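Local structure of phenylacetate-CoA oxygenase subunit PaaB (Ralstonia eutropha JMP134, 3EGR) at residues Leu9-Arg15 / Ser52-Ser58. The protein is a subunit of the phenylacetate-CoA oxygenase, which probably takes part in the oxidation of phenylacetyl-CoA during phenylacetic acid degradation. Residues are numbered along the deposited sequence; the frame is centred on the assembly and turned at random. Where two conformers were deposited one is given.
With SCN (thiocyanate ion), chain C.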
ATOM      1  N   LEU A   9      -3.998  10.208  -5.278  1.00 22.36           N
ATOM      2  CA  LEU A   9      -5.193   9.653  -5.905  1.00 21.44           C
ATOM      3  C   LEU A   9      -5.635   8.390  -5.172  1.00 22.30           C
ATOM      4  O   LEU A   9      -4.802   7.578  -4.765  1.00 24.87           O
ATOM      5  CB  LEU A   9      -4.922   9.337  -7.385  1.00 18.97           C
ATOM      6  CG  LEU A   9      -6.152   8.921  -8.215  1.00 18.85           C
ATOM      7  CD1 LEU A   9      -7.049  10.171  -8.470  1.00 16.54           C
ATOM      8  CD2 LEU A   9      -5.737   8.241  -9.512  1.00 11.83           C
ATOM      9  N   TRP A  10      -6.950   8.249  -4.995  1.00 22.88           N
ATOM     10  CA  TRP A  10      -7.574   7.097  -4.324  1.00 21.34           C
ATOM     11  C   TRP A  10      -8.624   6.516  -5.239  1.00 21.83           C
ATOM     12  O   TRP A  10      -9.330   7.253  -5.929  1.00 22.65           O
ATOM     13  CB  TRP A  10      -8.242   7.517  -3.009  1.00 21.53           C
ATOM     14  CG  TRP A  10      -7.271   8.164  -2.052  1.00 22.54           C
ATOM     15  CD1 TRP A  10      -6.784   9.428  -2.140  1.00 23.66           C
ATOM     16  CD2 TRP A  10      -6.653   7.574  -0.897  1.00 21.52           C
ATOM     17  NE1 TRP A  10      -5.906   9.664  -1.124  1.00 24.52           N
ATOM     18  CE2 TRP A  10      -5.799   8.540  -0.349  1.00 22.32           C
ATOM     19  CE3 TRP A  10      -6.743   6.327  -0.272  1.00 23.14           C
ATOM     20  CZ2 TRP A  10      -5.032   8.305   0.798  1.00 21.17           C
ATOM     21  CZ3 TRP A  10      -5.966   6.092   0.877  1.00 22.60           C
ATOM     22  CH2 TRP A  10      -5.139   7.083   1.398  1.00 21.49           C
ATOM     23  N   GLU A  11      -8.711   5.197  -5.285  1.00 23.08           N
ATOM     24  CA  GLU A  11      -9.819   4.560  -5.970  1.00 24.33           C
ATOM     25  C   GLU A  11     -10.892   4.226  -4.942  1.00 25.14           C
ATOM     26  O   GLU A  11     -10.587   3.830  -3.804  1.00 25.03           O
ATOM     27  CB  GLU A  11      -9.367   3.305  -6.709  1.00 26.26           C
ATOM     28  CG  GLU A  11      -8.298   3.544  -7.773  1.00 25.92           C
ATOM     29  CD  GLU A  11      -8.697   4.571  -8.801  1.00 26.84           C
ATOM     30  OE1 GLU A  11      -9.903   4.710  -9.107  1.00 28.34           O
ATOM     31  OE2 GLU A  11      -7.792   5.238  -9.324  1.00 28.30           O
ATOM     32  N   VAL A  12     -12.145   4.403  -5.353  1.00 24.36           N
ATOM     33  CA  VAL A  12     -13.286   4.243  -4.473  1.00 23.78           C
ATOM     34  C   VAL A  12     -14.143   3.074  -4.961  1.00 24.68           C
ATOM     35  O   VAL A  12     -14.522   3.017  -6.134  1.00 26.19           O
ATOM     36  CB  VAL A  12     -14.138   5.530  -4.479  1.00 22.48           C
ATOM     37  CG1 VAL A  12     -15.393   5.378  -3.620  1.00 20.67           C
ATOM     38  CG2 VAL A  12     -13.306   6.702  -4.015  1.00 21.80           C
ATOM     39  N   PHE A  13     -14.464   2.162  -4.051  1.00 24.95           N
ATOM     40  CA  PHE A  13     -15.344   1.034  -4.341  1.00 23.56           C
ATOM     41  C   PHE A  13     -16.481   1.078  -3.344  1.00 23.27           C
ATOM     42  O   PHE A  13     -16.234   1.262  -2.152  1.00 22.46           O
ATOM     43  CB  PHE A  13     -14.598  -0.297  -4.191  1.00 23.65           C
ATOM     44  CG  PHE A  13     -13.318  -0.374  -4.983  1.00 23.99           C
ATOM     45  CD1 PHE A  13     -12.155   0.204  -4.507  1.00 24.40           C
ATOM     46  CD2 PHE A  13     -13.273  -1.029  -6.197  1.00 24.72           C
ATOM     47  CE1 PHE A  13     -10.982   0.138  -5.229  1.00 24.35           C
ATOM     48  CE2 PHE A  13     -12.098  -1.093  -6.923  1.00 24.81           C
ATOM     49  CZ  PHE A  13     -10.958  -0.506  -6.436  1.00 24.57           C
ATOM     50  N   VAL A  14     -17.713   0.890  -3.828  1.00 23.06           N
ATOM     51  CA  VAL A  14     -18.906   0.934  -2.981  1.00 22.70           C
ATOM     52  C   VAL A  14     -19.745  -0.337  -3.115  1.00 24.83           C
ATOM     53  O   VAL A  14     -19.884  -0.889  -4.206  1.00 25.63           O
ATOM     54  CB  VAL A  14     -19.799   2.121  -3.353  1.00 21.50           C
ATOM     55  CG1 VAL A  14     -21.117   2.012  -2.644  1.00 20.24           C
ATOM     56  CG2 VAL A  14     -19.118   3.420  -3.011  1.00 19.61           C
ATOM     57  N   ARG A  15     -20.296  -0.804  -2.001  1.00 26.08           N
ATOM     58  CA  ARG A  15     -21.291  -1.860  -2.034  1.00 26.63           C
ATOM     59  C   ARG A  15     -22.562  -1.310  -1.451  1.00 26.53           C
ATOM     60  O   ARG A  15     -22.604  -0.965  -0.278  1.00 26.34           O
ATOM     61  CB  ARG A  15     -20.851  -3.063  -1.220  1.00 27.87           C
ATOM     62  CG  ARG A  15     -21.824  -4.220  -1.289  1.00 28.66           C
ATOM     63  CD  ARG A  15     -21.372  -5.334  -0.389  1.00 30.20           C
ATOM     64  NE  ARG A  15     -21.440  -4.931   1.013  1.00 31.41           N
ATOM     65  CZ  ARG A  15     -20.693  -5.440   1.992  1.00 32.78           C
ATOM     66  NH1 ARG A  15     -19.800  -6.403   1.766  1.00 32.08           N
ATOM     67  NH2 ARG A  15     -20.847  -4.972   3.227  1.00 33.88           N
ATOM     68  N   SER A  52     -21.451   0.165   2.112  1.00 22.42           N
ATOM     69  CA  SER A  52     -20.033   0.014   2.485  1.00 21.57           C
ATOM     70  C   SER A  52     -19.137   0.694   1.471  1.00 22.26           C
ATOM     71  O   SER A  52     -19.286   0.454   0.271  1.00 23.16           O
ATOM     72  CB  SER A  52     -19.639  -1.457   2.560  1.00 21.85           C
ATOM     73  OG  SER A  52     -18.260  -1.618   2.864  1.00 22.14           O
ATOM     74  N   ILE A  53     -18.202   1.517   1.959  1.00 20.59           N
ATOM     75  CA  ILE A  53     -17.215   2.186   1.108  1.00 20.21           C
ATOM     76  C   ILE A  53     -15.792   1.676   1.374  1.00 19.30           C
ATOM     77  O   ILE A  53     -15.352   1.596   2.516  1.00 18.41           O
ATOM     78  CB  ILE A  53     -17.224   3.738   1.319  1.00 20.90           C
ATOM     79  CG1 ILE A  53     -18.660   4.274   1.369  1.00 22.39           C
ATOM     80  CG2 ILE A  53     -16.414   4.451   0.215  1.00 18.10           C
ATOM     81  CD1 ILE A  53     -18.752   5.777   1.692  1.00 22.46           C
ATOM     82  N   TRP A  54     -15.075   1.345   0.308  1.00 20.50           N
ATOM     83  CA  TRP A  54     -13.642   1.045   0.372  1.00 20.26           C
ATOM     84  C   TRP A  54     -12.864   2.086  -0.417  1.00 20.75           C
ATOM     85  O   TRP A  54     -13.202   2.370  -1.579  1.00 21.33           O
ATOM     86  CB  TRP A  54     -13.329  -0.318  -0.240  1.00 19.50           C
ATOM     87  CG  TRP A  54     -13.780  -1.505   0.533  1.00 19.24           C
ATOM     88  CD1 TRP A  54     -14.363  -1.511   1.765  1.00 20.32           C
ATOM     89  CD2 TRP A  54     -13.632  -2.877   0.149  1.00 19.16           C
ATOM     90  NE1 TRP A  54     -14.606  -2.804   2.166  1.00 21.42           N
ATOM     91  CE2 TRP A  54     -14.166  -3.663   1.193  1.00 19.86           C
ATOM     92  CE3 TRP A  54     -13.103  -3.521  -0.978  1.00 19.62           C
ATOM     93  CZ2 TRP A  54     -14.197  -5.056   1.141  1.00 18.52           C
ATOM     94  CZ3 TRP A  54     -13.125  -4.914  -1.027  1.00 19.23           C
ATOM     95  CH2 TRP A  54     -13.679  -5.663   0.025  1.00 19.39           C
ATOM     96  N   VAL A  55     -11.824   2.637   0.206  1.00 20.55           N
ATOM     97  CA  VAL A  55     -10.879   3.496  -0.484  1.00 20.28           C
ATOM     98  C   VAL A  55      -9.501   2.841  -0.486  1.00 22.66           C
ATOM     99  O   VAL A  55      -9.092   2.184   0.483  1.00 24.09           O
ATOM    100  CB  VAL A  55     -10.806   4.929   0.123  1.00 19.88           C
ATOM    101  CG1 VAL A  55     -12.141   5.653  -0.059  1.00 18.28           C
ATOM    102  CG2 VAL A  55     -10.344   4.914   1.594  1.00 19.35           C
ATOM    103  N   VAL A  56      -8.795   3.039  -1.595  1.00 24.03           N
ATOM    104  CA  VAL A  56      -7.490   2.436  -1.838  1.00 23.77           C
ATOM    105  C   VAL A  56      -6.629   3.445  -2.578  1.00 24.05           C
ATOM    106  O   VAL A  56      -7.058   3.992  -3.607  1.00 23.37           O
ATOM    107  CB  VAL A  56      -7.613   1.195  -2.735  1.00 23.55           C
ATOM    108  CG1 VAL A  56      -6.312   0.468  -2.781  1.00 23.94           C
ATOM    109  CG2 VAL A  56      -8.725   0.301  -2.227  1.00 24.17           C
ATOM    110  N   PRO A  57      -5.420   3.717  -2.060  1.00 24.21           N
ATOM    111  CA  PRO A  57      -4.536   4.561  -2.835  1.00 23.83           C
ATOM    112  C   PRO A  57      -4.233   3.871  -4.152  1.00 23.05           C
ATOM    113  O   PRO A  57      -3.987   2.659  -4.155  1.00 22.75           O
ATOM    114  CB  PRO A  57      -3.275   4.668  -1.965  1.00 24.91           C
ATOM    115  CG  PRO A  57      -3.397   3.672  -0.923  1.00 23.90           C
ATOM    116  CD  PRO A  57      -4.819   3.292  -0.786  1.00 24.18           C
ATOM    117  N   SER A  58      -4.285   4.638  -5.242  0.50 22.37           N
ATOM    118  CA  SER A  58      -3.988   4.153  -6.589  0.50 22.71           C
ATOM    119  C   SER A  58      -2.714   3.312  -6.674  0.50 22.52           C
ATOM    120  O   SER A  58      -2.688   2.271  -7.327  0.50 24.04           O
ATOM    121  CB  SER A  58      -3.859   5.339  -7.551  0.50 24.11           C
ATOM    122  OG  SER A  58      -5.126   5.877  -7.889  0.50 25.39           O
TER
HETATM  123  S   SCN C  96      -4.679   1.486 -11.721  1.00 69.85           S
HETATM  124  C   SCN C  96      -5.754   2.821 -11.153  1.00 64.03           C
HETATM  125  N   SCN C  96      -5.955   3.783 -10.286  1.00 64.28           N
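Strands distant in sequence can pair as regularly as a hairpin, and antiparallel strands 9-15 and 52-57 illustrate this. S52, F13 and W10, the residues most covered by the contact, mark the start, middle and end of the ladder. At S52, backbone hydrogen bonds run both ways with R15: R15 N to S52 O at 2.8 Å and S52 N to R15 O at 2.9 Å. The R15 guanidinium lies with one face over S52 OG, which hydrogen-bonds to H22. F13 and W54 form the next hydrogen-bonded pair, F13 N to W54 O at 2.8 Å and W54 N to F13 O at 2.7 Å. The F13 ring reaches V56, with CE1 3.8 Å from V56 CG2. W10 and P57 are a non-hydrogen-bonded pair, where the lack of an N-H on P57 costs no bond to strand 9-15; the indole covers the proline, W10 CZ3 lying 3.5 Å from P57 CD. Beyond it, S58 N resumes the hydrogen bonding at L9 O, 3.0 Å away. V12, V14, I53 and V55 share the face turned to helix 33-45, where V12 and I53 touch A40. On the opposite face, F13 stacks on F13 of the second subunit. Strand 9-15 leads into antiparallel 23-29, and helix 33-45 then crosses to 52-57, parallel to 23-29, a beta-alpha-beta crossover with 9-15 in between; W54 and V55 carry the sheet into that second subunit.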